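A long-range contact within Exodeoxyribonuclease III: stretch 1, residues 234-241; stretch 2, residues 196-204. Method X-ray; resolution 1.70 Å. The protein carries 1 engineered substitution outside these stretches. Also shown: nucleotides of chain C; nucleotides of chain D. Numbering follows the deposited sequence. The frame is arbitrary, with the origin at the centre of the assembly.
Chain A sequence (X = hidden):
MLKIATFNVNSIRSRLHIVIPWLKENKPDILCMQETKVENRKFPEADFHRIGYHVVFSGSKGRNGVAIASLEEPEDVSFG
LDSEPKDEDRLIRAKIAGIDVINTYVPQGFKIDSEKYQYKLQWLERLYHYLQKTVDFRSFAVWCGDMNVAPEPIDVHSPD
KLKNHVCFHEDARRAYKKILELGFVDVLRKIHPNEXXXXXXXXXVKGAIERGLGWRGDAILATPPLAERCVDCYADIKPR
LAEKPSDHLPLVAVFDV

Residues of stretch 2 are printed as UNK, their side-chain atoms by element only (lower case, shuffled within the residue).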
# COMPACT_ATOMS: atom_id res chain seq x y z
N TYR A 234 -12.56 -9.67 25.74
CA TYR A 234 -11.50 -10.40 25.06
C TYR A 234 -10.84 -9.52 24.00
O TYR A 234 -11.43 -8.53 23.55
CB TYR A 234 -12.07 -11.66 24.39
CG TYR A 234 -13.29 -11.39 23.52
CD1 TYR A 234 -13.16 -11.08 22.17
CD2 TYR A 234 -14.59 -11.45 24.07
CE1 TYR A 234 -14.29 -10.83 21.36
CE2 TYR A 234 -15.72 -11.19 23.28
CZ TYR A 234 -15.57 -10.90 21.93
OH TYR A 234 -16.71 -10.66 21.18
N ALA A 235 -9.62 -9.90 23.63
CA ALA A 235 -8.91 -9.27 22.53
C ALA A 235 -9.08 -10.15 21.30
O ALA A 235 -8.92 -11.37 21.38
CB ALA A 235 -7.41 -9.07 22.86
N ASP A 236 -9.40 -9.54 20.17
CA ASP A 236 -9.61 -10.29 18.93
C ASP A 236 -8.34 -10.35 18.07
O ASP A 236 -7.96 -9.37 17.45
CB ASP A 236 -10.78 -9.68 18.14
CG ASP A 236 -11.19 -10.50 16.93
OD1 ASP A 236 -12.17 -10.07 16.26
OD2 ASP A 236 -10.56 -11.56 16.64
N ILE A 237 -7.69 -11.52 18.06
CA ILE A 237 -6.43 -11.71 17.31
C ILE A 237 -6.63 -11.75 15.78
O ILE A 237 -5.68 -11.51 15.01
CB ILE A 237 -5.66 -12.98 17.82
CG1 ILE A 237 -4.20 -13.02 17.31
CG2 ILE A 237 -6.39 -14.25 17.45
CD1 ILE A 237 -3.34 -11.88 17.77
N LYS A 238 -7.84 -12.08 15.33
CA LYS A 238 -8.07 -12.30 13.89
C LYS A 238 -7.65 -11.12 12.97
O LYS A 238 -6.90 -11.33 12.01
CB LYS A 238 -9.51 -12.77 13.61
CG LYS A 238 -9.81 -14.14 14.16
CD LYS A 238 -11.22 -14.59 13.81
CE LYS A 238 -11.59 -15.85 14.58
NZ LYS A 238 -13.02 -15.79 15.04
N PRO A 239 -8.12 -9.89 13.27
CA PRO A 239 -7.68 -8.74 12.46
C PRO A 239 -6.16 -8.49 12.50
O PRO A 239 -5.61 -7.94 11.54
CB PRO A 239 -8.43 -7.53 13.05
CG PRO A 239 -9.17 -8.01 14.26
CD PRO A 239 -9.07 -9.51 14.34
N ARG A 240 -5.50 -8.91 13.58
CA ARG A 240 -4.03 -8.78 13.71
C ARG A 240 -3.23 -9.74 12.80
O ARG A 240 -2.06 -9.51 12.49
CB ARG A 240 -3.61 -8.92 15.18
CG ARG A 240 -2.11 -8.62 15.45
CD ARG A 240 -1.77 -7.17 15.14
NE ARG A 240 -0.36 -6.79 15.35
CZ ARG A 240 0.63 -7.02 14.47
NH1 ARG A 240 0.39 -7.72 13.37
NH2 ARG A 240 1.87 -6.62 14.73
N LEU A 241 -3.88 -10.83 12.41
CA LEU A 241 -3.31 -11.82 11.51
C LEU A 241 -3.69 -11.59 10.05
O LEU A 241 -3.14 -12.25 9.13
CB LEU A 241 -3.78 -13.22 11.94
CG LEU A 241 -3.52 -13.66 13.38
CD1 LEU A 241 -4.33 -14.91 13.69
CD2 LEU A 241 -2.05 -13.96 13.58
N UNK A 196 -2.15 -13.83 30.22
CA UNK A 196 -1.41 -13.13 29.18
C UNK A 196 -2.31 -12.91 27.98
O UNK A 196 -2.66 -13.88 27.27
n UNK A 196 3.24 -17.16 28.13
c UNK A 196 -0.19 -13.94 28.76
c UNK A 196 2.04 -17.31 28.67
c UNK A 196 1.99 -14.96 29.40
c UNK A 196 0.91 -14.00 29.83
n UNK A 196 1.43 -16.29 29.26
n UNK A 196 1.43 -18.49 28.61
N UNK A 197 -2.73 -11.66 27.82
CA UNK A 197 -3.60 -11.20 26.73
C UNK A 197 -3.03 -9.87 26.28
O UNK A 197 -2.91 -8.95 27.08
c UNK A 197 -5.64 -12.32 27.67
c UNK A 197 -5.90 -10.39 26.01
c UNK A 197 -7.04 -12.22 28.22
c UNK A 197 -5.04 -11.00 27.18
N UNK A 198 -2.68 -9.77 24.99
CA UNK A 198 -2.01 -8.57 24.49
C UNK A 198 -2.86 -7.92 23.41
O UNK A 198 -3.52 -8.61 22.63
c UNK A 198 1.73 -11.33 25.69
c UNK A 198 0.91 -10.71 24.75
c UNK A 198 0.27 -9.50 25.01
c UNK A 198 1.26 -9.52 27.24
o UNK A 198 2.68 -11.35 27.89
c UNK A 198 -0.60 -8.87 23.97
c UNK A 198 1.87 -10.74 26.95
c UNK A 198 0.43 -8.92 26.28
N UNK A 199 -2.89 -6.59 23.42
CA UNK A 199 -3.65 -5.81 22.46
C UNK A 199 -2.73 -5.10 21.45
O UNK A 199 -3.19 -4.32 20.62
c UNK A 199 -4.57 -4.77 23.17
c UNK A 199 -5.72 -5.48 23.91
o UNK A 199 -3.80 -3.97 24.08
N UNK A 200 -1.42 -5.33 21.60
CA UNK A 200 -0.40 -4.68 20.77
C UNK A 200 0.80 -5.59 20.56
O UNK A 200 1.33 -6.16 21.51
c UNK A 200 3.64 -2.23 20.76
c UNK A 200 1.26 -2.77 20.74
c UNK A 200 1.16 -2.19 19.49
c UNK A 200 3.52 -1.64 19.48
c UNK A 200 0.05 -3.37 21.40
c UNK A 200 2.50 -2.80 21.38
c UNK A 200 2.30 -1.62 18.85
N UNK A 201 1.23 -5.71 19.30
CA UNK A 201 2.48 -6.39 18.96
C UNK A 201 3.20 -5.46 18.00
O UNK A 201 2.65 -5.09 16.96
c UNK A 201 0.16 -8.87 19.15
c UNK A 201 2.22 -7.73 18.26
c UNK A 201 -0.47 -9.84 19.94
o UNK A 201 -0.32 -11.66 21.45
c UNK A 201 0.30 -10.70 20.69
c UNK A 201 1.68 -10.62 20.68
c UNK A 201 1.55 -8.76 19.13
c UNK A 201 2.31 -9.66 19.89
N UNK A 202 4.42 -5.08 18.36
CA UNK A 202 5.20 -4.12 17.55
C UNK A 202 5.51 -4.71 16.19
O UNK A 202 5.97 -5.84 16.10
o UNK A 202 7.46 -2.58 16.49
c UNK A 202 7.22 -2.58 17.71
c UNK A 202 6.49 -3.76 18.31
o UNK A 202 7.61 -1.66 18.48
N UNK A 203 5.25 -3.95 15.12
CA UNK A 203 5.52 -4.42 13.76
C UNK A 203 6.99 -4.85 13.57
O UNK A 203 7.31 -5.73 12.75
c UNK A 203 1.29 -2.02 11.77
c UNK A 203 1.59 -3.37 11.76
c UNK A 203 5.30 -3.30 12.76
c UNK A 203 2.90 -3.79 12.09
c UNK A 203 2.25 -1.08 12.14
c UNK A 203 3.53 -1.51 12.48
c UNK A 203 3.87 -2.87 12.46
o UNK A 203 0.02 -1.59 11.43
N UNK A 204 7.87 -4.20 14.32
CA UNK A 204 9.31 -4.34 14.14
C UNK A 204 9.87 -5.62 14.75
O UNK A 204 10.99 -6.02 14.46
c UNK A 204 9.51 0.72 16.62
c UNK A 204 10.34 -0.68 14.77
c UNK A 204 10.02 -3.15 14.76
c UNK A 204 9.89 -1.88 13.96
n UNK A 204 8.63 0.91 17.58
n UNK A 204 9.42 -0.37 15.85
n UNK A 204 10.49 1.61 16.40
O5' DG C 1 10.94 -4.55 10.78
C5' DG C 1 10.21 -4.29 9.59
C4' DG C 1 8.73 -4.17 9.90
O4' DG C 1 8.43 -3.12 10.87
C3' DG C 1 7.87 -3.81 8.69
O3' DG C 1 6.58 -4.35 8.89
C2' DG C 1 7.83 -2.29 8.71
C1' DG C 1 7.84 -2.01 10.21
N9 DG C 1 8.62 -0.86 10.60
C8 DG C 1 9.87 -0.48 10.13
N7 DG C 1 10.32 0.59 10.72
C5 DG C 1 9.34 0.92 11.63
C6 DG C 1 9.30 2.00 12.52
O6 DG C 1 10.17 2.87 12.68
N1 DG C 1 8.13 1.99 13.29
C2 DG C 1 7.11 1.05 13.17
N2 DG C 1 6.04 1.20 13.99
N3 DG C 1 7.15 0.04 12.32
C4 DG C 1 8.29 0.04 11.58
P DC C 2 5.49 -4.43 7.74
OP1 DC C 2 4.57 -5.50 8.16
OP2 DC C 2 6.17 -4.51 6.41
O5' DC C 2 4.74 -3.03 7.73
C5' DC C 2 3.92 -2.74 8.86
C4' DC C 2 3.57 -1.28 8.89
O4' DC C 2 4.73 -0.56 9.38
C3' DC C 2 3.19 -0.66 7.54
O3' DC C 2 2.00 0.06 7.71
C2' DC C 2 4.31 0.33 7.27
C1' DC C 2 4.72 0.67 8.71
N1 DC C 2 6.07 1.37 8.83
C2 DC C 2 6.23 2.33 9.84
O2 DC C 2 5.30 2.56 10.62
N3 DC C 2 7.42 2.99 9.93
C4 DC C 2 8.39 2.72 9.07
N4 DC C 2 9.53 3.40 9.22
C5 DC C 2 8.26 1.75 8.03
C6 DC C 2 7.09 1.11 7.94
P DC D 10 4.59 10.00 18.95
OP1 DC D 10 3.27 10.53 19.41
OP2 DC D 10 5.84 10.31 19.70
O5' DC D 10 4.46 8.43 18.87
C5' DC D 10 3.32 7.84 18.27
C4' DC D 10 3.57 6.35 18.23
O4' DC D 10 4.63 6.06 17.30
C3' DC D 10 4.04 5.76 19.55
O3' DC D 10 3.19 4.71 19.90
C2' DC D 10 5.46 5.25 19.31
C1' DC D 10 5.40 4.99 17.81
N1 DC D 10 6.70 4.96 17.06
C2 DC D 10 6.85 3.96 16.08
O2 DC D 10 5.95 3.14 15.89
N3 DC D 10 8.01 3.92 15.36
C4 DC D 10 8.97 4.81 15.59
N4 DC D 10 10.08 4.70 14.85
C5 DC D 10 8.83 5.84 16.58
C6 DC D 10 7.69 5.89 17.28

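Position 196 carries seven side-chain atoms: three carbons, a nitrogen, then a carbon bearing two more nitrogens. The chain is exposed and out of reach of stretch 1, as suits a long charged group. Ending in a guanidinium, it is Arg-196.

Position 197 has four carbons, forked at the first, with one arm two carbons long. Its CB points toward stretch 1, and the carbon of the short arm lies 3.7 Å from CB of Ala-235, an apolar contact in which the small methyl of alanine meets a branched aliphatic surface. The fork defines Ile-197.

At position 198 one carbon leads to a six-carbon ring bearing an oxygen. The CA-to-CB bond points away, so the backbone makes the contact, the O of position 198 lying 3.9 Å from CB of Ala-235. The ring with its oxygen marks Tyr-198.

Position 199 shows one carbon carrying an oxygen and a carbon. That terminal carbon is 4.1 Å from CB of Ala-235, while the oxygen is hydrogen-bonded elsewhere in the structure. This is Thr-199, which serves apolar and polar needs from one short side chain.

Position 200 has a carbon and a six-carbon ring without oxygen. Its CA-to-CB bond points away and it makes no contact with stretch 1, so the contact asks nothing of the ring of Phe-200.

Position 201 has one carbon, then a six-carbon ring bearing one oxygen, eight atoms in all, and its CB points toward stretch 1. A ring carbon lies 4.1 Å from CD1 of Ile-237, the broad ring offering an apolar surface to the end of that isoleucine. The backbone O of position 201 accepts a hydrogen bond from NH2 of Arg-240 at 2.8 Å, nearly straight at 170°. This is Tyr-201.

Position 202 has two carbons, the second carrying two oxygens; its CA-to-CB bond points away from stretch 1. This is Asp-202, whose OD1 accepts from the backbone N of position 204 at 2.7 Å.

Position 203 has one carbon, then a six-carbon ring bearing one oxygen. A ring carbon approaches NH2 of Arg-240 at 4.0 Å, and one ring face covers C4' of DC2 of chain C, so the aromatic plane of Tyr-203 suits the sugar.

Position 204 repeats the seven-atom pattern of 196, out of reach of stretch 1: Arg-204. Its charged, planar end suits two tasks: NH2 lies 2.9 Å from OD2 of Asp-202 in a salt bridge, and one guanidinium face lies over DG1 N1 and DC10 N3.

In the contact, Ala-235 packs against Ile-197 and Thr-199, while Arg-240 reaches Tyr-201 O with the edge of its guanidinium, tying the stretches together by their one mutual hydrogen bond. Ile-237 adds an apolar touch to the Tyr-201 ring.

Stretch 2 (196-204) RIYTFYDYR
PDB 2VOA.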